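Local coordinates for conserved protein (Methanothermobacter thermautotrophicus, PDB 1T57) that is of unknown biochemical function but binds flavin mononucleotide and magnesium, and contains a domain related to the alpha/beta domain of pyruvate kinase, at residues Lys24-Glu29 / Leu40-Glu45; Leu50-Phe55 / Ala181-Pro186; Ile152-Ala157 / Asn190-Leu195. All coordinates share one frame; numbering follows the deposited sequence.

Interaction 1 of 3, residues Lys24-Glu29 / Leu40-Glu45; sequences KICYFE and LELVGE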
loop_
_atom_site.group_PDB
_atom_site.type_symbol
_atom_site.label_atom_id
_atom_site.label_comp_id
_atom_site.label_asym_id
_atom_site.label_seq_id
_atom_site.Cartn_x
_atom_site.Cartn_y
_atom_site.Cartn_z
ATOM N N LYS A 24 24.351 -17.860 27.491
ATOM C CA LYS A 24 25.259 -16.814 27.030
ATOM C C LYS A 24 24.785 -16.253 25.695
ATOM O O LYS A 24 24.026 -16.892 24.975
ATOM C CB LYS A 24 26.670 -17.386 26.852
ATOM C CG LYS A 24 26.685 -18.714 26.104
ATOM C CD LYS A 24 28.046 -19.080 25.532
ATOM C CE LYS A 24 29.047 -19.504 26.590
ATOM N NZ LYS A 24 30.385 -19.761 25.971
ATOM N N ILE A 25 25.229 -15.044 25.381
ATOM C CA ILE A 25 24.910 -14.406 24.127
ATOM C C ILE A 25 26.071 -13.473 23.900
ATOM O O ILE A 25 26.472 -12.735 24.814
ATOM C CB ILE A 25 23.590 -13.581 24.185
ATOM C CG1 ILE A 25 23.334 -12.954 22.814
ATOM C CG2 ILE A 25 23.660 -12.515 25.286
ATOM C CD1 ILE A 25 22.147 -12.029 22.764
ATOM N N CYS A 26 26.637 -13.518 22.699
ATOM C CA CYS A 26 27.749 -12.639 22.390
ATOM C C CYS A 26 27.298 -11.389 21.632
ATOM O O CYS A 26 26.556 -11.490 20.644
ATOM C CB CYS A 26 28.785 -13.397 21.566
ATOM S SG CYS A 26 30.408 -12.669 21.642
ATOM N N TYR A 27 27.722 -10.220 22.117
ATOM C CA TYR A 27 27.421 -8.943 21.472
ATOM C C TYR A 27 28.704 -8.428 20.828
ATOM O O TYR A 27 29.614 -8.006 21.520
ATOM C CB TYR A 27 26.925 -7.900 22.484
ATOM C CG TYR A 27 25.595 -8.241 23.095
ATOM C CD1 TYR A 27 25.484 -8.488 24.455
ATOM C CD2 TYR A 27 24.455 -8.375 22.304
ATOM C CE1 TYR A 27 24.278 -8.866 25.017
ATOM C CE2 TYR A 27 23.249 -8.761 22.849
ATOM C CZ TYR A 27 23.167 -9.009 24.204
ATOM O OH TYR A 27 21.995 -9.453 24.754
ATOM N N PHE A 28 28.797 -8.482 19.506
ATOM C CA PHE A 28 29.997 -7.981 18.837
ATOM C C PHE A 28 29.993 -6.462 18.836
ATOM O O PHE A 28 29.000 -5.830 18.495
ATOM C CB PHE A 28 30.071 -8.501 17.409
ATOM C CG PHE A 28 30.074 -9.997 17.316
ATOM C CD1 PHE A 28 29.042 -10.660 16.655
ATOM C CD2 PHE A 28 31.110 -10.742 17.873
ATOM C CE1 PHE A 28 29.034 -12.046 16.562
ATOM C CE2 PHE A 28 31.114 -12.132 17.788
ATOM C CZ PHE A 28 30.074 -12.785 17.126
ATOM N N GLU A 29 31.115 -5.897 19.252
ATOM C CA GLU A 29 31.291 -4.458 19.353
ATOM C C GLU A 29 30.970 -3.790 18.030
ATOM O O GLU A 29 30.412 -2.698 17.992
ATOM C CB GLU A 29 32.735 -4.161 19.753
ATOM C CG GLU A 29 33.055 -2.693 19.929
ATOM C CD GLU A 29 34.550 -2.427 19.848
ATOM O OE1 GLU A 29 35.342 -3.191 20.453
ATOM O OE2 GLU A 29 34.930 -1.449 19.177
ATOM N N LEU A 40 30.740 -19.010 14.239
ATOM C CA LEU A 40 30.733 -20.409 13.827
ATOM C C LEU A 40 30.993 -21.303 15.041
ATOM O O LEU A 40 30.443 -22.402 15.151
ATOM C CB LEU A 40 31.791 -20.655 12.758
ATOM C CG LEU A 40 31.389 -20.066 11.411
ATOM C CD1 LEU A 40 32.610 -19.816 10.574
ATOM C CD2 LEU A 40 30.442 -21.013 10.722
ATOM N N GLU A 41 31.810 -20.817 15.972
ATOM C CA GLU A 41 32.108 -21.606 17.166
ATOM C C GLU A 41 30.895 -21.647 18.080
ATOM O O GLU A 41 30.504 -22.707 18.591
ATOM C CB GLU A 41 33.290 -21.021 17.947
ATOM C CG GLU A 41 34.524 -20.758 17.120
ATOM C CD GLU A 41 35.777 -20.673 17.963
ATOM O OE1 GLU A 41 35.714 -20.082 19.069
ATOM O OE2 GLU A 41 36.821 -21.197 17.510
ATOM N N LEU A 42 30.296 -20.482 18.276
ATOM C CA LEU A 42 29.151 -20.399 19.135
ATOM C C LEU A 42 28.008 -21.259 18.644
ATOM O O LEU A 42 27.348 -21.903 19.460
ATOM C CB LEU A 42 28.744 -18.952 19.308
ATOM C CG LEU A 42 29.766 -18.181 20.151
ATOM C CD1 LEU A 42 29.335 -16.741 20.277
ATOM C CD2 LEU A 42 29.885 -18.800 21.520
ATOM N N VAL A 43 27.778 -21.321 17.328
ATOM C CA VAL A 43 26.676 -22.159 16.846
ATOM C C VAL A 43 26.946 -23.618 17.160
ATOM O O VAL A 43 26.026 -24.350 17.546
ATOM C CB VAL A 43 26.395 -22.069 15.295
ATOM C CG1 VAL A 43 26.365 -20.633 14.839
ATOM C CG2 VAL A 43 27.396 -22.901 14.517
ATOM N N GLY A 44 28.204 -24.033 16.980
ATOM C CA GLY A 44 28.580 -25.409 17.242
ATOM C C GLY A 44 28.097 -25.794 18.620
ATOM O O GLY A 44 27.304 -26.721 18.771
ATOM N N GLU A 45 28.549 -25.033 19.618
ATOM C CA GLU A 45 28.202 -25.280 21.011
ATOM C C GLU A 45 26.702 -25.325 21.237
ATOM O O GLU A 45 26.186 -26.285 21.807
ATOM C CB GLU A 45 28.839 -24.200 21.896
ATOM C CG GLU A 45 29.071 -24.596 23.346
ATOM C CD GLU A 45 29.734 -23.486 24.149
ATOM O OE1 GLU A 45 30.476 -23.804 25.105
ATOM O OE2 GLU A 45 29.512 -22.300 23.823
#
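K24 of strand 22-28 and E45 of helix 36-50 reach toward each other with their side chains crossed at about a right angle, while C26 meets L42 further along the strand. The strand and helix segments run antiparallel (168°), with axes 10.5 Å apart, as expected of a beta-strand followed by the helix that packs on its sheet. K24 starts with CG between its backbone N and carbonyl carbon, and a bend at chi3 (73°) turns the ammonium group toward the helix. There NZ makes a weak hydrogen bond, part of a salt bridge, to OE2 of E45 at 3.4 Å. E45 extends beyond CG to meet it but is poorly ordered. K24 NZ also forms a salt bridge with E22 of the second subunit, its stronger polar partner. In the apolar layer, CB of C26 lies 3.6 Å from CD1 of L42. L42 also packs on I201 of the neighbouring strand 196-204. I25 and C26 pair on their other edge with an antiparallel strand of the second subunit, so the sheet continues across the interface. The apolar part of the contact is thus a single methylene-methyl touch between C26 and the buried L42, whereas the ion pair, with an exposed, mobile carboxylate and an ammonium group shared with another chain, is probably a loose one.

Interaction 2 of 3, residues Leu50-Phe55 / Ala181-Pro186; sequences LGIRNF and ALVLTP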
loop_
_atom_site.group_PDB
_atom_site.type_symbol
_atom_site.label_atom_id
_atom_site.label_comp_id
_atom_site.label_asym_id
_atom_site.label_seq_id
_atom_site.Cartn_x
_atom_site.Cartn_y
_atom_site.Cartn_z
ATOM N N LEU A 50 21.466 -28.019 22.241
ATOM C CA LEU A 50 20.058 -28.249 21.955
ATOM C C LEU A 50 19.763 -29.450 21.077
ATOM O O LEU A 50 18.606 -29.826 20.929
ATOM C CB LEU A 50 19.446 -27.006 21.300
ATOM C CG LEU A 50 19.429 -25.639 21.979
ATOM C CD1 LEU A 50 19.223 -24.631 20.890
ATOM C CD2 LEU A 50 18.330 -25.495 23.026
ATOM N N GLY A 51 20.781 -30.053 20.476
ATOM C CA GLY A 51 20.498 -31.182 19.601
ATOM C C GLY A 51 19.811 -30.724 18.311
ATOM O O GLY A 51 18.736 -31.205 17.928
ATOM N N ILE A 52 20.451 -29.783 17.630
ATOM C CA ILE A 52 19.932 -29.243 16.387
ATOM C C ILE A 52 20.836 -29.732 15.270
ATOM O O ILE A 52 22.054 -29.715 15.412
ATOM C CB ILE A 52 19.908 -27.681 16.457
ATOM C CG1 ILE A 52 18.687 -27.245 17.269
ATOM C CG2 ILE A 52 19.922 -27.053 15.064
ATOM C CD1 ILE A 52 18.712 -25.792 17.725
ATOM N N ARG A 53 20.238 -30.190 14.172
ATOM C CA ARG A 53 21.020 -30.692 13.054
ATOM C C ARG A 53 20.680 -30.028 11.723
ATOM O O ARG A 53 21.110 -30.496 10.665
ATOM C CB ARG A 53 20.851 -32.206 12.925
ATOM C CG ARG A 53 19.692 -32.655 12.040
ATOM C CD ARG A 53 19.674 -34.180 11.907
ATOM N NE ARG A 53 18.748 -34.638 10.873
ATOM C CZ ARG A 53 18.447 -35.915 10.644
ATOM N NH1 ARG A 53 18.999 -36.877 11.374
ATOM N NH2 ARG A 53 17.579 -36.231 9.691
ATOM N N ASN A 54 19.915 -28.939 11.783
ATOM C CA ASN A 54 19.529 -28.178 10.592
ATOM C C ASN A 54 20.131 -26.754 10.602
ATOM O O ASN A 54 19.902 -25.962 11.527
ATOM C CB ASN A 54 18.008 -28.111 10.500
ATOM C CG ASN A 54 17.391 -29.441 10.077
ATOM O OD1 ASN A 54 17.481 -29.845 8.899
ATOM N ND2 ASN A 54 16.766 -30.135 11.038
ATOM N N PHE A 55 20.918 -26.427 9.579
ATOM C CA PHE A 55 21.537 -25.108 9.525
ATOM C C PHE A 55 21.336 -24.427 8.191
ATOM O O PHE A 55 21.654 -24.993 7.160
ATOM C CB PHE A 55 23.054 -25.197 9.771
ATOM C CG PHE A 55 23.446 -25.816 11.079
ATOM C CD1 PHE A 55 23.481 -27.196 11.239
ATOM C CD2 PHE A 55 23.777 -25.011 12.159
ATOM C CE1 PHE A 55 23.856 -27.769 12.470
ATOM C CE2 PHE A 55 24.148 -25.570 13.378
ATOM C CZ PHE A 55 24.180 -26.950 13.535
ATOM N N ALA A 181 23.610 -15.075 14.453
ATOM C CA ALA A 181 23.143 -16.455 14.358
ATOM C C ALA A 181 21.952 -16.528 15.260
ATOM O O ALA A 181 22.000 -16.045 16.384
ATOM C CB ALA A 181 24.216 -17.430 14.813
ATOM N N LEU A 182 20.885 -17.135 14.767
ATOM C CA LEU A 182 19.656 -17.237 15.533
ATOM C C LEU A 182 19.167 -18.675 15.644
ATOM O O LEU A 182 19.550 -19.520 14.845
ATOM C CB LEU A 182 18.578 -16.359 14.875
ATOM C CG LEU A 182 18.251 -14.958 15.429
ATOM C CD1 LEU A 182 19.466 -14.108 15.650
ATOM C CD2 LEU A 182 17.348 -14.280 14.430
ATOM N N VAL A 183 18.349 -18.941 16.662
ATOM C CA VAL A 183 17.743 -20.248 16.856
ATOM C C VAL A 183 16.269 -19.996 16.597
ATOM O O VAL A 183 15.601 -19.239 17.305
ATOM C CB VAL A 183 17.947 -20.760 18.266
ATOM C CG1 VAL A 183 17.004 -21.908 18.547
ATOM C CG2 VAL A 183 19.383 -21.220 18.411
ATOM N N LEU A 184 15.748 -20.613 15.556
ATOM C CA LEU A 184 14.368 -20.352 15.213
ATOM C C LEU A 184 13.697 -21.517 14.541
ATOM O O LEU A 184 14.320 -22.545 14.233
ATOM C CB LEU A 184 14.319 -19.134 14.286
ATOM C CG LEU A 184 15.228 -19.238 13.046
ATOM C CD1 LEU A 184 14.737 -20.356 12.086
ATOM C CD2 LEU A 184 15.283 -17.887 12.323
ATOM N N THR A 185 12.411 -21.330 14.302
ATOM C CA THR A 185 11.594 -22.326 13.639
ATOM C C THR A 185 11.102 -21.659 12.362
ATOM O O THR A 185 10.282 -20.733 12.398
ATOM C CB THR A 185 10.372 -22.750 14.515
ATOM O OG1 THR A 185 10.818 -23.515 15.645
ATOM C CG2 THR A 185 9.409 -23.591 13.708
ATOM N N PRO A 186 11.610 -22.107 11.211
ATOM C CA PRO A 186 11.177 -21.505 9.954
ATOM C C PRO A 186 9.679 -21.608 9.744
ATOM O O PRO A 186 8.956 -22.269 10.515
ATOM C CB PRO A 186 11.953 -22.301 8.909
ATOM C CG PRO A 186 13.235 -22.614 9.637
ATOM C CD PRO A 186 12.712 -23.059 10.981
#
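A Schellman motif ends helix 36-50, and the residues on either side of its glycine, L50 and I52, both reach V183 in strand 180-185. G51, with a positive phi of 71°, turns the chain out of the helix. Its N is bonded to the carbonyl three residues back, and the N of I52 to the carbonyl five residues back. The turn lets L50, at the end of the helix, and I52, already in the loop, present their side chains to the same valine. The two branches of V183 divide the work: CG2 lies 4.2 Å from CD1 of L50, and CG1 lies 4.3 Å from CD1 of I52. The extended end of I52 (chi2 165°) carries CD1 across to it, bridging backbones whose nearest CA atoms, those of I52 and V183, are 9.3 Å apart. No hydrogen bond joins the segments, and the contact is small, 80 Å² in all.

In the mixed sheet, strand 180-185 runs antiparallel to both neighbours, 196-204 and 168-172, and strand 54-58 lies beyond 168-172. After the turn the chain enters strand 54-58, where N54 forms a backbone bond with I169, and F55 forms backbone bonds with N75 and V77 on the other side. I169 of the intervening strand packs against both I52 and V183, while E199 of strand 196-204 touches both L50 and V183. R205 of the second subunit packs on L50 and V183 too. L182 and L184, the residues flanking V183, instead pack against helix 144-158, through F146 and C149 and through A153 respectively.

Interaction 3 of 3, residues Ile152-Ala157 / Asn190-Leu195; sequences IAIMAA and NSVFDL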
loop_
_atom_site.group_PDB
_atom_site.type_symbol
_atom_site.label_atom_id
_atom_site.label_comp_id
_atom_site.label_asym_id
_atom_site.label_seq_id
_atom_site.Cartn_x
_atom_site.Cartn_y
_atom_site.Cartn_z
ATOM N N ILE A 152 16.623 -15.997 4.973
ATOM C CA ILE A 152 17.095 -17.245 4.405
ATOM C C ILE A 152 16.286 -18.401 5.023
ATOM O O ILE A 152 16.134 -19.461 4.411
ATOM C CB ILE A 152 18.658 -17.438 4.606
ATOM C CG1 ILE A 152 19.080 -17.220 6.059
ATOM C CG2 ILE A 152 19.441 -16.407 3.806
ATOM C CD1 ILE A 152 20.493 -17.703 6.370
ATOM N N ALA A 153 15.733 -18.197 6.213
ATOM C CA ALA A 153 14.957 -19.279 6.825
ATOM C C ALA A 153 13.724 -19.543 5.968
ATOM O O ALA A 153 13.409 -20.681 5.669
ATOM C CB ALA A 153 14.561 -18.933 8.308
ATOM N N ILE A 154 13.062 -18.466 5.553
ATOM C CA ILE A 154 11.885 -18.531 4.697
ATOM C C ILE A 154 12.237 -19.157 3.336
ATOM O O ILE A 154 11.589 -20.081 2.873
ATOM C CB ILE A 154 11.293 -17.101 4.491
ATOM C CG1 ILE A 154 10.641 -16.603 5.776
ATOM C CG2 ILE A 154 10.302 -17.111 3.400
ATOM C CD1 ILE A 154 10.419 -15.101 5.828
HETATM N N MSE A 155 13.267 -18.651 2.697
HETATM C CA MSE A 155 13.664 -19.202 1.408
HETATM C C MSE A 155 13.931 -20.720 1.466
HETATM O O MSE A 155 13.469 -21.479 0.624
HETATM C CB MSE A 155 14.918 -18.484 0.922
HETATM C CG MSE A 155 14.793 -16.966 0.935
HETATM SE SE MSE A 155 16.455 -16.054 0.400
HETATM C CE MSE A 155 17.031 -15.335 2.043
ATOM N N ALA A 156 14.688 -21.149 2.463
ATOM C CA ALA A 156 15.037 -22.559 2.594
ATOM C C ALA A 156 13.811 -23.423 2.819
ATOM O O ALA A 156 13.744 -24.537 2.309
ATOM C CB ALA A 156 16.044 -22.752 3.728
ATOM N N ALA A 157 12.849 -22.913 3.586
ATOM C CA ALA A 157 11.619 -23.647 3.839
ATOM C C ALA A 157 10.855 -23.843 2.544
ATOM O O ALA A 157 10.483 -24.965 2.191
ATOM C CB ALA A 157 10.763 -22.910 4.785
ATOM N N ASN A 190 3.708 -18.455 2.697
ATOM C CA ASN A 190 2.289 -18.253 2.869
ATOM C C ASN A 190 1.892 -18.187 4.340
ATOM O O ASN A 190 0.781 -17.808 4.666
ATOM C CB ASN A 190 1.490 -19.321 2.105
ATOM C CG ASN A 190 2.048 -20.710 2.277
ATOM O OD1 ASN A 190 2.919 -20.942 3.111
ATOM N ND2 ASN A 190 1.548 -21.651 1.482
ATOM N N SER A 191 2.802 -18.540 5.234
ATOM C CA SER A 191 2.503 -18.439 6.649
ATOM C C SER A 191 3.676 -17.796 7.407
ATOM O O SER A 191 4.025 -18.192 8.528
ATOM C CB SER A 191 2.132 -19.813 7.229
ATOM O OG SER A 191 3.210 -20.717 7.149
ATOM N N VAL A 192 4.270 -16.780 6.780
ATOM C CA VAL A 192 5.401 -16.074 7.361
ATOM C C VAL A 192 5.316 -15.737 8.828
ATOM O O VAL A 192 6.255 -15.971 9.584
ATOM C CB VAL A 192 5.687 -14.721 6.670
ATOM C CG1 VAL A 192 6.362 -14.938 5.373
ATOM C CG2 VAL A 192 4.387 -13.903 6.537
ATOM N N PHE A 193 4.201 -15.138 9.220
ATOM C CA PHE A 193 4.059 -14.713 10.589
ATOM C C PHE A 193 3.936 -15.844 11.561
ATOM O O PHE A 193 3.607 -15.631 12.708
ATOM C CB PHE A 193 2.928 -13.696 10.704
ATOM C CG PHE A 193 3.270 -12.391 10.046
ATOM C CD1 PHE A 193 4.372 -11.649 10.480
ATOM C CD2 PHE A 193 2.548 -11.930 8.955
ATOM C CE1 PHE A 193 4.737 -10.474 9.825
ATOM C CE2 PHE A 193 2.908 -10.751 8.294
ATOM C CZ PHE A 193 4.006 -10.027 8.735
ATOM N N ASP A 194 4.249 -17.046 11.088
ATOM C CA ASP A 194 4.284 -18.236 11.922
ATOM C C ASP A 194 5.772 -18.548 12.222
ATOM O O ASP A 194 6.108 -19.581 12.820
ATOM C CB ASP A 194 3.674 -19.435 11.202
ATOM C CG ASP A 194 2.163 -19.458 11.255
ATOM O OD1 ASP A 194 1.545 -18.406 11.564
ATOM O OD2 ASP A 194 1.598 -20.549 10.980
ATOM N N LEU A 195 6.663 -17.657 11.801
ATOM C CA LEU A 195 8.091 -17.857 12.026
ATOM C C LEU A 195 8.396 -17.460 13.453
ATOM O O LEU A 195 7.980 -16.406 13.904
ATOM C CB LEU A 195 8.900 -17.013 11.054
ATOM C CG LEU A 195 10.372 -17.397 11.040
ATOM C CD1 LEU A 195 10.945 -17.129 9.645
ATOM C CD2 LEU A 195 11.116 -16.631 12.146
#
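Segment 152-157 of helix 144-158 and the 190-195 connection, which has 3-10 character around V192 and leads to strand 196-204, come nearest at I154 and V192, whose CA atoms are 7.4 Å apart. Within the connection L195 N is bonded to V192 O (2.8 Å), and both residues touch the helix. I154 takes the largest share of the contact. Its CG1 branch lies anti to its carbonyl carbon (chi1 -71°) and touches both partners: CD1 meets CG1 of V192 at 4.1 Å, the two side chains crossing obliquely, while CG1 itself receives CD1 of L195 at 3.9 Å, with I154 and L195 crossing at about a right angle. The same methyl of L195 also rests 4.3 Å from CB of A153, spanning two successive helix residues. M155, a selenomethionine in this crystal, belongs to the flavin mononucleotide pocket and touches the flavin nucleotide. V118 of the third subunit packs on both I154 and V192, and D194 forms a salt bridge with K88 of that subunit; M141 of the second subunit packs on L195. All four touching residues are buried and no hydrogen bond joins the segments, so the helix that contributes to the pocket meets the connection through apolar contacts of A153, I154, V192 and L195, while the charge of D194 is used between subunits.

From the N terminus, interaction 1 closes a loop of ten residues between strand 22-28 and helix 36-50, before the other two open. The same helix then runs into interaction 2, and V43 CG1 touches A181 CB (3.9 Å) where the two contacts meet. Interaction 2 closes a loop of 125 residues. Interaction 3, closing one of 32, crosses it: 152-157 lies inside the longer loop and 190-195 beyond it. These two touch where T185 O meets L195 CG at 3.6 Å. Interactions 1 and 2 join helix 36-50 and its end to the sheet, and interaction 3 joins helix 144-158 to the connection leading into strand 196-204; all three reach the second subunit.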